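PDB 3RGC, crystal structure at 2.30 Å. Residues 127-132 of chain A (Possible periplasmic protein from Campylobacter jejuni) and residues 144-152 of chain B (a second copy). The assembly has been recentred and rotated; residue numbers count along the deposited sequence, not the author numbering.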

ATOM      1  N   LYS A 127     -12.304  -8.787  16.447  1.00 40.44           N
ATOM      2  CA  LYS A 127     -11.326  -7.878  17.037  1.00 44.57           C
ATOM      3  C   LYS A 127     -10.102  -7.603  16.172  1.00 48.64           C
ATOM      4  O   LYS A 127      -9.647  -6.467  16.078  1.00 53.30           O
ATOM      5  CB  LYS A 127     -10.880  -8.386  18.410  1.00 48.47           C
ATOM      6  CG  LYS A 127     -11.739  -7.899  19.578  1.00 53.25           C
ATOM      7  CD  LYS A 127     -10.963  -7.927  20.899  1.00 54.45           C
ATOM      8  CE  LYS A 127     -11.720  -7.197  21.995  1.00 64.59           C
ATOM      9  NZ  LYS A 127     -10.875  -6.942  23.202  1.00 68.15           N
ATOM     10  N   ASP A 128      -9.574  -8.635  15.529  1.00 43.13           N
ATOM     11  CA  ASP A 128      -8.359  -8.473  14.746  1.00 47.27           C
ATOM     12  C   ASP A 128      -8.583  -7.667  13.467  1.00 44.73           C
ATOM     13  O   ASP A 128      -7.637  -7.303  12.767  1.00 50.89           O
ATOM     14  CB  ASP A 128      -7.748  -9.837  14.430  1.00 60.31           C
ATOM     15  CG  ASP A 128      -8.656 -10.694  13.577  1.00 85.41           C
ATOM     16  OD1 ASP A 128      -9.208 -10.169  12.588  1.00 96.52           O
ATOM     17  OD2 ASP A 128      -8.825 -11.889  13.897  1.00 96.37           O
ATOM     18  N   LYS A 129      -9.834  -7.375  13.155  1.00 34.87           N
ATOM     19  CA  LYS A 129     -10.109  -6.527  11.996  1.00 38.70           C
ATOM     20  C   LYS A 129     -10.039  -5.030  12.312  1.00 40.34           C
ATOM     21  O   LYS A 129     -10.342  -4.192  11.450  1.00 37.55           O
ATOM     22  CB  LYS A 129     -11.467  -6.870  11.402  1.00 36.55           C
ATOM     23  CG  LYS A 129     -11.564  -8.298  10.955  1.00 41.24           C
ATOM     24  CD  LYS A 129     -12.854  -8.550  10.222  1.00 37.43           C
ATOM     25  CE  LYS A 129     -12.995 -10.037   9.951  1.00 48.61           C
ATOM     26  NZ  LYS A 129     -11.757 -10.571   9.316  1.00 47.01           N
ATOM     27  N   PHE A 130      -9.641  -4.698  13.540  1.00 34.49           N
ATOM     28  CA  PHE A 130      -9.532  -3.295  13.970  1.00 33.13           C
ATOM     29  C   PHE A 130      -8.271  -3.076  14.779  1.00 40.32           C
ATOM     30  O   PHE A 130      -7.876  -3.911  15.598  1.00 39.77           O
ATOM     31  CB  PHE A 130     -10.747  -2.886  14.803  1.00 30.40           C
ATOM     32  CG  PHE A 130     -12.044  -3.205  14.144  1.00 30.62           C
ATOM     33  CD1 PHE A 130     -12.602  -2.339  13.231  1.00 27.67           C
ATOM     34  CD2 PHE A 130     -12.680  -4.408  14.401  1.00 29.97           C
ATOM     35  CE1 PHE A 130     -13.787  -2.654  12.603  1.00 33.53           C
ATOM     36  CE2 PHE A 130     -13.852  -4.726  13.790  1.00 19.40           C
ATOM     37  CZ  PHE A 130     -14.410  -3.851  12.884  1.00 29.98           C
ATOM     38  N   THR A 131      -7.629  -1.943  14.553  1.00 38.21           N
ATOM     39  CA  THR A 131      -6.374  -1.698  15.219  1.00 32.72           C
ATOM     40  C   THR A 131      -6.408  -0.347  15.927  1.00 39.37           C
ATOM     41  O   THR A 131      -7.392   0.394  15.824  1.00 36.28           O
ATOM     42  CB  THR A 131      -5.223  -1.774  14.220  1.00 35.86           C
ATOM     43  OG1 THR A 131      -3.983  -1.542  14.900  1.00 67.69           O
ATOM     44  CG2 THR A 131      -5.425  -0.735  13.128  1.00 27.11           C
ATOM     45  N   PHE A 132      -5.346  -0.038  16.664  1.00 29.27           N
ATOM     46  CA  PHE A 132      -5.244   1.255  17.328  1.00 24.39           C
ATOM     47  C   PHE A 132      -3.789   1.627  17.527  1.00 29.56           C
ATOM     48  O   PHE A 132      -2.996   0.836  18.025  1.00 38.20           O
ATOM     49  CB  PHE A 132      -5.994   1.271  18.668  1.00 28.15           C
ATOM     50  CG  PHE A 132      -6.112   2.643  19.275  1.00 35.36           C
ATOM     51  CD1 PHE A 132      -7.122   3.506  18.875  1.00 28.47           C
ATOM     52  CD2 PHE A 132      -5.198   3.085  20.224  1.00 35.30           C
ATOM     53  CE1 PHE A 132      -7.226   4.788  19.410  1.00 27.95           C
ATOM     54  CE2 PHE A 132      -5.292   4.365  20.771  1.00 40.30           C
ATOM     55  CZ  PHE A 132      -6.311   5.214  20.370  1.00 37.15           C
TER
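Chain B (144-152) NNPQTLENI

Chain B sets the first turns of a helix against a short 3-10 turn of chain A, in a small contact between two copies of one protein, held by two side-chain amides of chain B that donate to backbone carbonyls of chain A. The two stretches bury 330 Å² between them, both sides summed. In chain A, residues 127-129 form the 3-10 segment, closed by a bond from A:Phe130 N to A:Lys127 O (3.1 Å), after which the chain opens: phi/psi is -138/140 at A:Phe130 and -128/175 at A:Thr131. In chain B, B:Asn145 occupies the N-cap position, with phi/psi of -110/115, and the helix runs on through B:Ile152. The backbones come nearest at A:Lys129 and B:Gln147, whose CA atoms are 5.1 Å apart.

B:Asn145 works on two fronts. B:Asn145 OD1 caps the helix by accepting weak bonds from B:Gln147 N (2.8 Å, 122°) and B:Thr148 N (3.4 Å, 135°), while B:Asn145 ND2 donates across the contact to A:Lys129 O (3.2 Å, 146°). B:Asn145 ND2 also lies 3.8 Å from A:Phe130 CE1, approaching the ring obliquely. Six residues further on, one turn past B:Gln147, B:Asn151 ND2 donates to A:Asp128 O at 2.9 Å, and the 163° angle makes this the straighter of the two bonds. Thus, as chain B advances from 145 to 151, the acceptor on chain A steps back from A:Lys129 to A:Asp128.

Between these two donors in the chain B sequence, the packing is close. The CA-to-CB bond of B:Gln147 points toward chain A, and its CB lies 2.9 Å from A:Lys129 O, a tight approach. Further out, B:Gln147 CD is 3.6 Å from A:Thr131 CG2. The side chain of A:Lys129 packs on B:Thr148, with A:Lys129 CD 3.5 Å from B:Thr148 CG2.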

ATOM      1  N   ASN B 144     -14.559  -3.299   2.496  1.00 44.66           N
ATOM      2  CA  ASN B 144     -14.897  -2.072   3.199  1.00 48.66           C
ATOM      3  C   ASN B 144     -13.919  -1.821   4.346  1.00 45.07           C
ATOM      4  O   ASN B 144     -13.748  -0.691   4.810  1.00 46.92           O
ATOM      5  CB  ASN B 144     -16.299  -2.215   3.796  1.00 56.82           C
ATOM      6  CG  ASN B 144     -16.389  -3.366   4.790  1.00 64.47           C
ATOM      7  OD1 ASN B 144     -16.248  -3.171   6.000  1.00 61.14           O
ATOM      8  ND2 ASN B 144     -16.612  -4.577   4.278  1.00 67.50           N
ATOM      9  N   ASN B 145     -13.287  -2.894   4.803  1.00 36.41           N
ATOM     10  CA  ASN B 145     -12.418  -2.835   5.975  1.00 41.27           C
ATOM     11  C   ASN B 145     -10.962  -3.003   5.564  1.00 44.61           C
ATOM     12  O   ASN B 145     -10.565  -4.055   5.059  1.00 40.28           O
ATOM     13  CB  ASN B 145     -12.825  -3.922   6.970  1.00 39.86           C
ATOM     14  CG  ASN B 145     -12.087  -3.832   8.294  1.00 39.56           C
ATOM     15  OD1 ASN B 145     -10.929  -3.426   8.367  1.00 34.95           O
ATOM     16  ND2 ASN B 145     -12.761  -4.229   9.348  1.00 34.62           N
ATOM     17  N   PRO B 146     -10.167  -1.954   5.769  1.00 39.39           N
ATOM     18  CA  PRO B 146      -8.770  -1.951   5.330  1.00 46.07           C
ATOM     19  C   PRO B 146      -7.918  -2.895   6.183  1.00 50.88           C
ATOM     20  O   PRO B 146      -6.971  -3.486   5.676  1.00 51.91           O
ATOM     21  CB  PRO B 146      -8.349  -0.490   5.491  1.00 35.72           C
ATOM     22  CG  PRO B 146      -9.299   0.074   6.547  1.00 32.67           C
ATOM     23  CD  PRO B 146     -10.570  -0.701   6.441  1.00 32.48           C
ATOM     24  N   GLN B 147      -8.278  -3.060   7.451  1.00 43.75           N
ATOM     25  CA  GLN B 147      -7.579  -4.012   8.317  1.00 50.79           C
ATOM     26  C   GLN B 147      -7.772  -5.487   7.934  1.00 55.52           C
ATOM     27  O   GLN B 147      -6.954  -6.328   8.308  1.00 52.81           O
ATOM     28  CB  GLN B 147      -7.952  -3.811   9.788  1.00 46.31           C
ATOM     29  CG  GLN B 147      -7.182  -2.695  10.458  1.00 51.38           C
ATOM     30  CD  GLN B 147      -5.720  -2.711  10.082  1.00 53.65           C
ATOM     31  OE1 GLN B 147      -5.004  -3.680  10.356  1.00 55.58           O
ATOM     32  NE2 GLN B 147      -5.268  -1.638   9.427  1.00 43.78           N
ATOM     33  N   THR B 148      -8.848  -5.808   7.215  1.00 49.49           N
ATOM     34  CA  THR B 148      -9.043  -7.181   6.739  1.00 56.62           C
ATOM     35  C   THR B 148      -8.134  -7.464   5.532  1.00 54.71           C
ATOM     36  O   THR B 148      -7.702  -8.602   5.308  1.00 60.65           O
ATOM     37  CB  THR B 148     -10.520  -7.488   6.379  1.00 55.28           C
ATOM     38  OG1 THR B 148     -10.835  -6.943   5.094  1.00 69.91           O
ATOM     39  CG2 THR B 148     -11.453  -6.905   7.412  1.00 45.77           C
ATOM     40  N   LEU B 149      -7.847  -6.425   4.757  1.00 40.66           N
ATOM     41  CA  LEU B 149      -6.871  -6.548   3.684  1.00 40.22           C
ATOM     42  C   LEU B 149      -5.444  -6.522   4.227  1.00 47.67           C
ATOM     43  O   LEU B 149      -4.562  -7.184   3.681  1.00 54.07           O
ATOM     44  CB  LEU B 149      -7.075  -5.465   2.620  1.00 37.06           C
ATOM     45  CG  LEU B 149      -8.467  -5.445   1.989  1.00 40.45           C
ATOM     46  CD1 LEU B 149      -8.566  -4.352   0.948  1.00 43.21           C
ATOM     47  CD2 LEU B 149      -8.825  -6.816   1.386  1.00 40.35           C
ATOM     48  N   GLU B 150      -5.215  -5.771   5.305  1.00 51.10           N
ATOM     49  CA  GLU B 150      -3.905  -5.767   5.958  1.00 46.76           C
ATOM     50  C   GLU B 150      -3.566  -7.164   6.457  1.00 36.66           C
ATOM     51  O   GLU B 150      -2.479  -7.675   6.209  1.00 46.54           O
ATOM     52  CB  GLU B 150      -3.846  -4.766   7.115  1.00 54.59           C
ATOM     53  CG  GLU B 150      -3.696  -3.313   6.688  1.00 66.58           C
ATOM     54  CD  GLU B 150      -2.407  -3.061   5.930  1.00 81.29           C
ATOM     55  OE1 GLU B 150      -1.525  -3.949   5.939  1.00 91.84           O
ATOM     56  OE2 GLU B 150      -2.275  -1.977   5.322  1.00 78.20           O
ATOM     57  N   ASN B 151      -4.504  -7.776   7.167  1.00 43.54           N
ATOM     58  CA  ASN B 151      -4.354  -9.153   7.627  1.00 56.63           C
ATOM     59  C   ASN B 151      -4.086 -10.193   6.508  1.00 75.60           C
ATOM     60  O   ASN B 151      -3.766 -11.341   6.787  1.00 75.23           O
ATOM     61  CB  ASN B 151      -5.539  -9.551   8.517  1.00 45.84           C
ATOM     62  CG  ASN B 151      -5.661  -8.654   9.736  1.00 49.05           C
ATOM     63  OD1 ASN B 151      -4.717  -7.948  10.074  1.00 62.53           O
ATOM     64  ND2 ASN B 151      -6.815  -8.676  10.402  1.00 42.70           N
ATOM     65  N   ILE B 152      -4.198  -9.789   5.249  1.00 77.32           N
ATOM     66  CA  ILE B 152      -3.840 -10.681   4.145  1.00 75.53           C
ATOM     67  C   ILE B 152      -2.428 -10.381   3.620  1.00 75.14           C
ATOM     68  O   ILE B 152      -1.697 -11.300   3.248  1.00 80.82           O
ATOM     69  CB  ILE B 152      -4.882 -10.635   3.005  1.00 65.33           C
ATOM     70  CG1 ILE B 152      -6.239 -11.114   3.508  1.00 56.06           C
ATOM     71  CG2 ILE B 152      -4.467 -11.511   1.854  1.00 61.03           C
ATOM     72  CD1 ILE B 152      -7.352 -10.835   2.534  1.00 55.86           C
TER